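Local coordinates for PqqA binding protein (Xanthomonas campestris pv. campestris, PDB 3G2B), which probably binds the peptide PqqA and presents it to PqqE in the biosynthesis of the redox cofactor pyrroloquinoline quinone, at residues R20-R25 / Q29-A34; A49-G54 / Q63-E68; Q56-I61 / T78-L83. All coordinates share one frame; numbering follows the deposited sequence.

Contact 1: residues R20-R25 / Q29-A34; sequences RLQHDR and QWVLLA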
loop_
_atom_site.group_PDB
_atom_site.type_symbol
_atom_site.label_atom_id
_atom_site.label_comp_id
_atom_site.label_asym_id
_atom_site.label_seq_id
_atom_site.Cartn_x
_atom_site.Cartn_y
_atom_site.Cartn_z
ATOM N N ARG A 20 -0.642 -1.969 -14.312
ATOM C CA ARG A 20 -0.234 -1.737 -15.685
ATOM C C ARG A 20 0.156 -0.307 -15.995
ATOM O O ARG A 20 -0.305 0.638 -15.361
ATOM C CB ARG A 20 -1.337 -2.202 -16.637
ATOM C CG ARG A 20 -2.675 -1.519 -16.456
ATOM C CD ARG A 20 -3.765 -2.309 -17.170
ATOM N NE ARG A 20 -5.071 -1.661 -17.108
ATOM C CZ ARG A 20 -5.418 -0.599 -17.829
ATOM N NH1 ARG A 20 -6.633 -0.079 -17.699
ATOM N NH2 ARG A 20 -4.559 -0.062 -18.685
ATOM N N LEU A 21 1.036 -0.171 -16.976
ATOM C CA LEU A 21 1.511 1.132 -17.403
ATOM C C LEU A 21 0.492 1.716 -18.373
ATOM O O LEU A 21 0.002 1.015 -19.257
ATOM C CB LEU A 21 2.864 0.979 -18.100
ATOM C CG LEU A 21 3.547 2.255 -18.584
ATOM C CD1 LEU A 21 3.865 3.144 -17.393
ATOM C CD2 LEU A 21 4.824 1.893 -19.334
ATOM N N GLN A 22 0.162 2.992 -18.196
ATOM C CA GLN A 22 -0.785 3.665 -19.078
ATOM C C GLN A 22 -0.300 5.051 -19.462
ATOM O O GLN A 22 0.235 5.794 -18.636
ATOM C CB GLN A 22 -2.171 3.809 -18.434
ATOM C CG GLN A 22 -3.070 4.795 -19.194
ATOM C CD GLN A 22 -4.443 4.988 -18.570
ATOM O OE1 GLN A 22 -5.399 4.282 -18.900
ATOM N NE2 GLN A 22 -4.543 5.945 -17.657
ATOM N N HIS A 23 -0.496 5.390 -20.728
ATOM C CA HIS A 23 -0.118 6.694 -21.233
ATOM C C HIS A 23 -1.375 7.565 -21.143
ATOM O O HIS A 23 -2.299 7.408 -21.948
ATOM C CB HIS A 23 0.330 6.575 -22.693
ATOM C CG HIS A 23 0.767 7.869 -23.301
ATOM N ND1 HIS A 23 0.898 8.041 -24.663
ATOM C CD2 HIS A 23 1.117 9.048 -22.737
ATOM C CE1 HIS A 23 1.309 9.273 -24.910
ATOM N NE2 HIS A 23 1.450 9.903 -23.758
ATOM N N ASP A 24 -1.433 8.445 -20.147
ATOM C CA ASP A 24 -2.587 9.333 -20.016
ATOM C C ASP A 24 -2.291 10.515 -20.926
ATOM O O ASP A 24 -1.805 11.557 -20.496
ATOM C CB ASP A 24 -2.769 9.827 -18.581
ATOM C CG ASP A 24 -4.057 10.609 -18.404
ATOM O OD1 ASP A 24 -4.508 11.240 -19.384
ATOM O OD2 ASP A 24 -4.618 10.610 -17.289
ATOM N N ARG A 25 -2.584 10.327 -22.202
ATOM C CA ARG A 25 -2.335 11.340 -23.210
ATOM C C ARG A 25 -2.958 12.700 -22.914
ATOM O O ARG A 25 -2.323 13.737 -23.112
ATOM C CB ARG A 25 -2.829 10.817 -24.547
ATOM C CG ARG A 25 -2.679 11.775 -25.671
ATOM C CD ARG A 25 -3.085 11.081 -26.937
ATOM N NE ARG A 25 -1.995 11.051 -27.898
ATOM C CZ ARG A 25 -2.092 10.482 -29.091
ATOM N NH1 ARG A 25 -1.063 10.504 -29.927
ATOM N NH2 ARG A 25 -3.227 9.886 -29.438
ATOM N N GLN A 29 1.010 12.547 -19.330
ATOM C CA GLN A 29 1.797 11.869 -18.316
ATOM C C GLN A 29 1.604 10.372 -18.403
ATOM O O GLN A 29 0.620 9.891 -18.964
ATOM C CB GLN A 29 1.407 12.344 -16.917
ATOM C CG GLN A 29 -0.041 12.094 -16.558
ATOM C CD GLN A 29 -0.322 12.329 -15.085
ATOM O OE1 GLN A 29 0.140 13.309 -14.504
ATOM N NE2 GLN A 29 -1.093 11.434 -14.476
ATOM N N TRP A 30 2.567 9.635 -17.866
ATOM C CA TRP A 30 2.476 8.188 -17.849
ATOM C C TRP A 30 2.207 7.821 -16.401
ATOM O O TRP A 30 2.679 8.494 -15.495
ATOM C CB TRP A 30 3.784 7.553 -18.325
ATOM C CG TRP A 30 3.992 7.682 -19.801
ATOM C CD1 TRP A 30 4.356 8.807 -20.485
ATOM C CD2 TRP A 30 3.822 6.654 -20.780
ATOM N NE1 TRP A 30 4.421 8.540 -21.831
ATOM C CE2 TRP A 30 4.100 7.226 -22.039
ATOM C CE3 TRP A 30 3.461 5.301 -20.714
ATOM C CZ2 TRP A 30 4.029 6.493 -23.228
ATOM C CZ3 TRP A 30 3.392 4.570 -21.899
ATOM C CH2 TRP A 30 3.675 5.169 -23.138
ATOM N N VAL A 31 1.438 6.763 -16.188
ATOM C CA VAL A 31 1.113 6.342 -14.835
ATOM C C VAL A 31 1.051 4.830 -14.731
ATOM O O VAL A 31 1.053 4.117 -15.735
ATOM C CB VAL A 31 -0.276 6.880 -14.389
ATOM C CG1 VAL A 31 -0.333 8.398 -14.523
ATOM C CG2 VAL A 31 -1.376 6.242 -15.230
ATOM N N LEU A 32 1.030 4.352 -13.493
ATOM C CA LEU A 32 0.865 2.938 -13.219
ATOM C C LEU A 32 -0.526 2.901 -12.615
ATOM O O LEU A 32 -0.844 3.711 -11.741
ATOM C CB LEU A 32 1.873 2.429 -12.187
ATOM C CG LEU A 32 3.303 2.208 -12.673
ATOM C CD1 LEU A 32 4.182 1.819 -11.495
ATOM C CD2 LEU A 32 3.329 1.116 -13.731
ATOM N N LEU A 33 -1.360 1.992 -13.100
ATOM C CA LEU A 33 -2.712 1.852 -12.579
ATOM C C LEU A 33 -2.697 0.622 -11.693
ATOM O O LEU A 33 -2.405 -0.478 -12.163
ATOM C CB LEU A 33 -3.716 1.642 -13.716
ATOM C CG LEU A 33 -3.821 2.727 -14.786
ATOM C CD1 LEU A 33 -4.234 4.042 -14.150
ATOM C CD2 LEU A 33 -2.486 2.862 -15.494
ATOM N N ALA A 34 -2.984 0.816 -10.410
ATOM C CA ALA A 34 -3.015 -0.285 -9.449
ATOM C C ALA A 34 -4.459 -0.762 -9.355
ATOM O O ALA A 34 -5.380 0.045 -9.252
ATOM C CB ALA A 34 -2.532 0.192 -8.092
#
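With CG anti to the backbone N (chi1 -179°), H23 lays its imidazole parallel against one face of the indole of W30, whose own chi1 of -73° sets CG beside the backbone N and brings the ring back over the neighbouring strand. The outcome is an offset stack: the imidazole and the five-membered ring of the indole have centroids 4.3 Å apart and planes only 4° from parallel. The overlap extends along the H23 side chain, because H23 CB stands 3.6 Å from the centroid of the W30 six-membered ring, almost on its normal, a CH-pi contact over the face. L21 meets the same indole differently, at its edge, with L21 CG 3.7 Å from W30 CE3. Further along this face, L21 CD1 lies 4.2 Å from L32 CD2, an apolar contact between directly paired residues.

Both aromatic and leucine pairs occupy non-hydrogen-bonded positions of an antiparallel hairpin. The hydrogen-bonded pairs R20-L33, Q22-V31 and D24-Q29 lie between and beyond them, each closed by two backbone bonds. At the centre, Q22 N to V31 O measures 2.8 Å and the return bond from V31 N to Q22 O 2.9 Å, so the ladder is even there. At the turn end Q29 N reaches D24 O at 3.2 Å from above the carbonyl plane. An inverse gamma turn is centred on D24, whose OD1 accepts from R27 N within the connection.

Strand 20-24 borders one side of strand 29-41, while residues 30-34 also pair antiparallel with a strand of the second subunit, continuing the sheet across the interface. L21 and W30 pack on L46 of that subunit, so its helix 44-51 lies against the face bearing the indole.

Contact 2: residues A49-G54 / Q63-E68; sequences AQRYDG and QTLAAE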
loop_
_atom_site.group_PDB
_atom_site.type_symbol
_atom_site.label_atom_id
_atom_site.label_comp_id
_atom_site.label_asym_id
_atom_site.label_seq_id
_atom_site.Cartn_x
_atom_site.Cartn_y
_atom_site.Cartn_z
ATOM N N ALA A 49 -13.314 -1.446 12.082
ATOM C CA ALA A 49 -13.292 -0.726 10.817
ATOM C C ALA A 49 -14.485 0.217 10.706
ATOM O O ALA A 49 -14.378 1.310 10.158
ATOM C CB ALA A 49 -13.296 -1.717 9.663
ATOM N N GLN A 50 -15.625 -0.216 11.235
ATOM C CA GLN A 50 -16.846 0.577 11.195
ATOM C C GLN A 50 -16.774 1.733 12.187
ATOM O O GLN A 50 -17.352 2.796 11.952
ATOM C CB GLN A 50 -18.051 -0.322 11.511
ATOM C CG GLN A 50 -19.423 0.356 11.469
ATOM C CD GLN A 50 -19.806 1.011 12.783
ATOM O OE1 GLN A 50 -19.609 0.437 13.852
ATOM N NE2 GLN A 50 -20.371 2.211 12.708
ATOM N N ARG A 51 -16.042 1.530 13.278
ATOM C CA ARG A 51 -15.909 2.549 14.315
ATOM C C ARG A 51 -14.935 3.686 14.009
ATOM O O ARG A 51 -15.015 4.743 14.633
ATOM C CB ARG A 51 -15.536 1.891 15.652
ATOM C CG ARG A 51 -16.610 0.957 16.191
ATOM C CD ARG A 51 -17.929 1.695 16.376
ATOM N NE ARG A 51 -19.029 0.794 16.709
ATOM C CZ ARG A 51 -19.245 0.276 17.915
ATOM N NH1 ARG A 51 -20.274 -0.537 18.108
ATOM N NH2 ARG A 51 -18.448 0.579 18.929
ATOM N N TYR A 52 -14.014 3.481 13.068
ATOM C CA TYR A 52 -13.069 4.541 12.710
ATOM C C TYR A 52 -13.880 5.758 12.271
ATOM O O TYR A 52 -14.831 5.617 11.506
ATOM C CB TYR A 52 -12.188 4.129 11.528
ATOM C CG TYR A 52 -11.166 3.036 11.774
ATOM C CD1 TYR A 52 -10.842 2.142 10.756
ATOM C CD2 TYR A 52 -10.492 2.922 12.991
ATOM C CE1 TYR A 52 -9.875 1.159 10.930
ATOM C CE2 TYR A 52 -9.508 1.930 13.181
ATOM C CZ TYR A 52 -9.210 1.055 12.141
ATOM O OH TYR A 52 -8.254 0.064 12.297
ATOM N N ASP A 53 -13.506 6.944 12.744
ATOM C CA ASP A 53 -14.205 8.169 12.357
ATOM C C ASP A 53 -13.272 9.375 12.297
ATOM O O ASP A 53 -13.726 10.526 12.261
ATOM C CB ASP A 53 -15.377 8.453 13.309
ATOM C CG ASP A 53 -14.932 8.754 14.730
ATOM O OD1 ASP A 53 -15.818 8.938 15.596
ATOM O OD2 ASP A 53 -13.716 8.807 14.995
ATOM N N GLY A 54 -11.969 9.103 12.276
ATOM C CA GLY A 54 -10.973 10.158 12.206
ATOM C C GLY A 54 -10.977 11.083 13.404
ATOM O O GLY A 54 -10.412 12.178 13.351
ATOM N N GLN A 63 -11.607 0.782 24.440
ATOM C CA GLN A 63 -12.327 0.919 25.703
ATOM C C GLN A 63 -13.827 0.726 25.470
ATOM O O GLN A 63 -14.492 0.011 26.218
ATOM C CB GLN A 63 -12.059 2.300 26.307
ATOM C CG GLN A 63 -13.091 2.757 27.349
ATOM C CD GLN A 63 -13.085 1.932 28.624
ATOM O OE1 GLN A 63 -14.026 2.005 29.421
ATOM N NE2 GLN A 63 -12.028 1.161 28.838
ATOM N N THR A 64 -14.342 1.356 24.418
ATOM C CA THR A 64 -15.757 1.259 24.063
ATOM C C THR A 64 -16.142 -0.182 23.740
ATOM O O THR A 64 -17.087 -0.729 24.311
ATOM C CB THR A 64 -16.079 2.148 22.835
ATOM O OG1 THR A 64 -15.888 3.526 23.181
ATOM C CG2 THR A 64 -17.516 1.940 22.374
ATOM N N LEU A 65 -15.401 -0.800 22.829
ATOM C CA LEU A 65 -15.696 -2.176 22.438
ATOM C C LEU A 65 -15.553 -3.178 23.579
ATOM O O LEU A 65 -16.370 -4.091 23.714
ATOM C CB LEU A 65 -14.803 -2.599 21.268
ATOM C CG LEU A 65 -15.023 -1.838 19.960
ATOM C CD1 LEU A 65 -14.184 -2.472 18.854
ATOM C CD2 LEU A 65 -16.503 -1.874 19.589
ATOM N N ALA A 66 -14.526 -3.023 24.407
ATOM C CA ALA A 66 -14.350 -3.962 25.504
ATOM C C ALA A 66 -15.541 -3.865 26.452
ATOM O O ALA A 66 -16.031 -4.878 26.945
ATOM C CB ALA A 66 -13.040 -3.686 26.250
ATOM N N ALA A 67 -16.017 -2.646 26.690
ATOM C CA ALA A 67 -17.154 -2.451 27.579
ATOM C C ALA A 67 -18.419 -3.037 26.959
ATOM O O ALA A 67 -19.205 -3.689 27.648
ATOM C CB ALA A 67 -17.348 -0.966 27.869
ATOM N N GLU A 68 -18.609 -2.814 25.661
ATOM C CA GLU A 68 -19.785 -3.329 24.964
ATOM C C GLU A 68 -19.816 -4.852 24.918
ATOM O O GLU A 68 -20.876 -5.462 25.060
ATOM C CB GLU A 68 -19.845 -2.799 23.529
ATOM C CG GLU A 68 -19.953 -1.289 23.413
ATOM C CD GLU A 68 -20.177 -0.827 21.985
ATOM O OE1 GLU A 68 -19.846 -1.582 21.046
ATOM O OE2 GLU A 68 -20.672 0.304 21.800
#
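R51 reaches across from the C-terminal end of helix 44-51 to E68 and L65 on helix 58-68, two consecutive helices of the PqqD fold, whose family belongs to the helix-turn-helix clan. CA atoms of R51 and L65 are 9.4 Å apart, so long side chains rather than close backbones make this contact.

R51 leaves its helix toward helix 58-68, and CB itself packs on I61, one turn before L65. From there CG and CD follow a chain bent at chi2 (-58°) before straightening at chi3, a course that carries NE beside the preceding side chain. NE donates to Q50 OE1 at 2.9 Å, with the acceptor close to the guanidinium plane. Held here as well as at E68, the guanidinium probably rotates less freely.

Beyond NE, the two terminal nitrogens converge on a single carboxylate oxygen. NH1 forms the stronger bond of the salt bridge, 3.1 Å to E68 OE1 with an N-H...O angle of 154°, and it uses the syn lone pair of that oxygen. The carboxylate is turned 77° from the guanidinium plane, which excludes a flat, two-oxygen pairing.

NH2 also has apolar neighbours. T64 CG2 lies near the guanidinium plane at 3.8 Å from NH2, while T64 OG1 bonds back to Q60 O in its own helix. L65 CD2 approaches NH2 obliquely, and the L65 side chain also packs on V47 and V48 of helix 44-51. At the margin of this apolar helix junction, the tip of R51 thus faces helix 58-68, where it meets both the buried L65 and the exposed E68. A second, weak bond runs from R51 NH2 to the same E68 OE1, at 3.3 Å.

Contact 3: residues Q56-I61 / T78-L83; sequences QSLAQI and TDVIEL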
loop_
_atom_site.group_PDB
_atom_site.type_symbol
_atom_site.label_atom_id
_atom_site.label_comp_id
_atom_site.label_asym_id
_atom_site.label_seq_id
_atom_site.Cartn_x
_atom_site.Cartn_y
_atom_site.Cartn_z
ATOM N N GLN A 56 -12.059 9.499 17.118
ATOM C CA GLN A 56 -11.811 8.589 18.233
ATOM C C GLN A 56 -10.441 7.943 18.071
ATOM O O GLN A 56 -10.039 7.603 16.959
ATOM C CB GLN A 56 -12.877 7.487 18.260
ATOM C CG GLN A 56 -14.297 7.993 18.421
ATOM C CD GLN A 56 -14.563 8.542 19.807
ATOM O OE1 GLN A 56 -15.157 9.612 19.961
ATOM N NE2 GLN A 56 -14.136 7.805 20.827
ATOM N N SER A 57 -9.728 7.767 19.178
ATOM C CA SER A 57 -8.410 7.139 19.139
ATOM C C SER A 57 -8.592 5.638 19.281
ATOM O O SER A 57 -9.675 5.178 19.647
ATOM C CB SER A 57 -7.544 7.643 20.290
ATOM O OG SER A 57 -8.046 7.173 21.529
ATOM N N LEU A 58 -7.540 4.874 19.000
ATOM C CA LEU A 58 -7.630 3.421 19.126
ATOM C C LEU A 58 -7.887 3.056 20.585
ATOM O O LEU A 58 -8.573 2.078 20.876
ATOM C CB LEU A 58 -6.344 2.751 18.634
ATOM C CG LEU A 58 -5.983 3.025 17.170
ATOM C CD1 LEU A 58 -4.798 2.134 16.778
ATOM C CD2 LEU A 58 -7.178 2.745 16.267
ATOM N N ALA A 59 -7.330 3.843 21.500
ATOM C CA ALA A 59 -7.536 3.598 22.922
ATOM C C ALA A 59 -9.024 3.729 23.236
ATOM O O ALA A 59 -9.601 2.886 23.923
ATOM C CB ALA A 59 -6.727 4.598 23.752
ATOM N N GLN A 60 -9.649 4.783 22.717
ATOM C CA GLN A 60 -11.072 5.008 22.947
ATOM C C GLN A 60 -11.910 3.919 22.290
ATOM O O GLN A 60 -12.878 3.434 22.868
ATOM C CB GLN A 60 -11.481 6.378 22.404
ATOM C CG GLN A 60 -10.897 7.535 23.197
ATOM C CD GLN A 60 -11.189 8.887 22.564
ATOM O OE1 GLN A 60 -10.740 9.177 21.455
ATOM N NE2 GLN A 60 -11.944 9.724 23.271
ATOM N N ILE A 61 -11.536 3.533 21.078
ATOM C CA ILE A 61 -12.275 2.491 20.379
ATOM C C ILE A 61 -12.213 1.183 21.164
ATOM O O ILE A 61 -13.222 0.494 21.318
ATOM C CB ILE A 61 -11.717 2.282 18.953
ATOM C CG1 ILE A 61 -12.047 3.508 18.094
ATOM C CG2 ILE A 61 -12.311 1.016 18.335
ATOM C CD1 ILE A 61 -11.397 3.503 16.725
ATOM N N THR A 78 -4.830 -4.378 22.283
ATOM C CA THR A 78 -3.776 -5.015 21.503
ATOM C C THR A 78 -4.316 -5.414 20.128
ATOM O O THR A 78 -3.678 -5.167 19.106
ATOM C CB THR A 78 -3.238 -6.274 22.217
ATOM O OG1 THR A 78 -2.416 -5.878 23.318
ATOM C CG2 THR A 78 -2.421 -7.138 21.263
ATOM N N ASP A 79 -5.497 -6.023 20.112
ATOM C CA ASP A 79 -6.109 -6.462 18.866
ATOM C C ASP A 79 -6.429 -5.293 17.937
ATOM O O ASP A 79 -6.215 -5.375 16.721
ATOM C CB ASP A 79 -7.371 -7.277 19.169
ATOM C CG ASP A 79 -7.053 -8.697 19.627
ATOM O OD1 ASP A 79 -5.894 -8.965 20.017
ATOM O OD2 ASP A 79 -7.959 -9.550 19.598
ATOM N N VAL A 80 -6.932 -4.203 18.511
ATOM C CA VAL A 80 -7.267 -3.018 17.728
ATOM C C VAL A 80 -6.010 -2.428 17.108
ATOM O O VAL A 80 -5.993 -2.064 15.936
ATOM C CB VAL A 80 -7.965 -1.943 18.605
ATOM C CG1 VAL A 80 -8.094 -0.630 17.833
ATOM C CG2 VAL A 80 -9.335 -2.433 19.025
ATOM N N ILE A 81 -4.944 -2.332 17.894
ATOM C CA ILE A 81 -3.700 -1.788 17.375
ATOM C C ILE A 81 -3.114 -2.690 16.289
ATOM O O ILE A 81 -2.638 -2.202 15.269
ATOM C CB ILE A 81 -2.673 -1.584 18.502
ATOM C CG1 ILE A 81 -3.183 -0.503 19.456
ATOM C CG2 ILE A 81 -1.325 -1.191 17.917
ATOM C CD1 ILE A 81 -2.267 -0.228 20.640
ATOM N N GLU A 82 -3.159 -4.002 16.506
ATOM C CA GLU A 82 -2.636 -4.943 15.518
ATOM C C GLU A 82 -3.373 -4.789 14.188
ATOM O O GLU A 82 -2.748 -4.700 13.130
ATOM C CB GLU A 82 -2.783 -6.385 16.020
ATOM C CG GLU A 82 -2.468 -7.437 14.955
ATOM C CD GLU A 82 -2.695 -8.864 15.435
ATOM O OE1 GLU A 82 -3.774 -9.147 16.003
ATOM O OE2 GLU A 82 -1.796 -9.708 15.235
ATOM N N LEU A 83 -4.703 -4.748 14.243
ATOM C CA LEU A 83 -5.500 -4.603 13.027
ATOM C C LEU A 83 -5.202 -3.299 12.301
ATOM O O LEU A 83 -5.001 -3.281 11.083
ATOM C CB LEU A 83 -6.997 -4.648 13.355
ATOM C CG LEU A 83 -7.911 -4.214 12.202
ATOM C CD1 LEU A 83 -7.867 -5.259 11.096
ATOM C CD2 LEU A 83 -9.333 -4.031 12.713
#
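L58 and V80 make the closer of two apolar contacts between helix 58-68 and helix 73-89. L58 CD2 approaches V80 CG1 at 3.8 Å, and L58 CB comes to 3.9 Å from the same V80 CG1, so one valine methyl rests against both the base and one branch of the leucine. The torsion of V80 accounts for this: chi1 of 171° sets CG1 anti to the backbone N, which turns CG1 toward L58. The other leucine branch serves the next residue, L58 CD1 lying 4.1 Å from I81 CG1. L58 therefore spreads its fork over two consecutive residues of helix 73-89, crossing each side chain obliquely. L58 and V80 both leave their backbones toward each other's helix, and their CA atoms are the nearest across the two segments, 6.6 Å apart.

Hydrogen bonding belongs instead to the start of the helix that carries L58. S57 is its N-cap: S57 OG accepts from Q60 N at 3.1 Å with an N-H...O angle of 162°. The reciprocal bond runs from S57 N to Q60 OE1 at 2.9 Å, in the plane of the side-chain carbonyl and on a lone pair. Together these bonds form a capping box. They satisfy the Q60 amide of the first turn and the S57 amide, closing off the N-terminal end of helix 58-68.

Around this contact, V80 also packs on V48 of helix 44-51, and L58 touches T84 farther along helix 73-89. Y52, just after helix 44-51, packs on both L58 and I61 of helix 58-68, so that with the V80-V48 pair all three helices meet here. N-terminal residues of the second subunit lie alongside: its S8 packs on L58, and its R9 on I81.

Contact 1 is a surface hairpin, contact 2 a partly buried helix junction and contact 3 a buried one. The centre of contact 1 lies about 39 Å from that of contact 2 and 37 Å from that of contact 3, on the opposite side of the chain's centre. Contacts 2 and 3 are only about 8 Å apart between centres, and both use helix 58-68. Y52 joins them through the 3.9 Å approach of its CD2 to I61 CD1. Chemistry follows position: backbone ladder and ring stacking in the hairpin, a salt bridge at the helix margin, and aliphatic packing inside. All three also touch the second subunit.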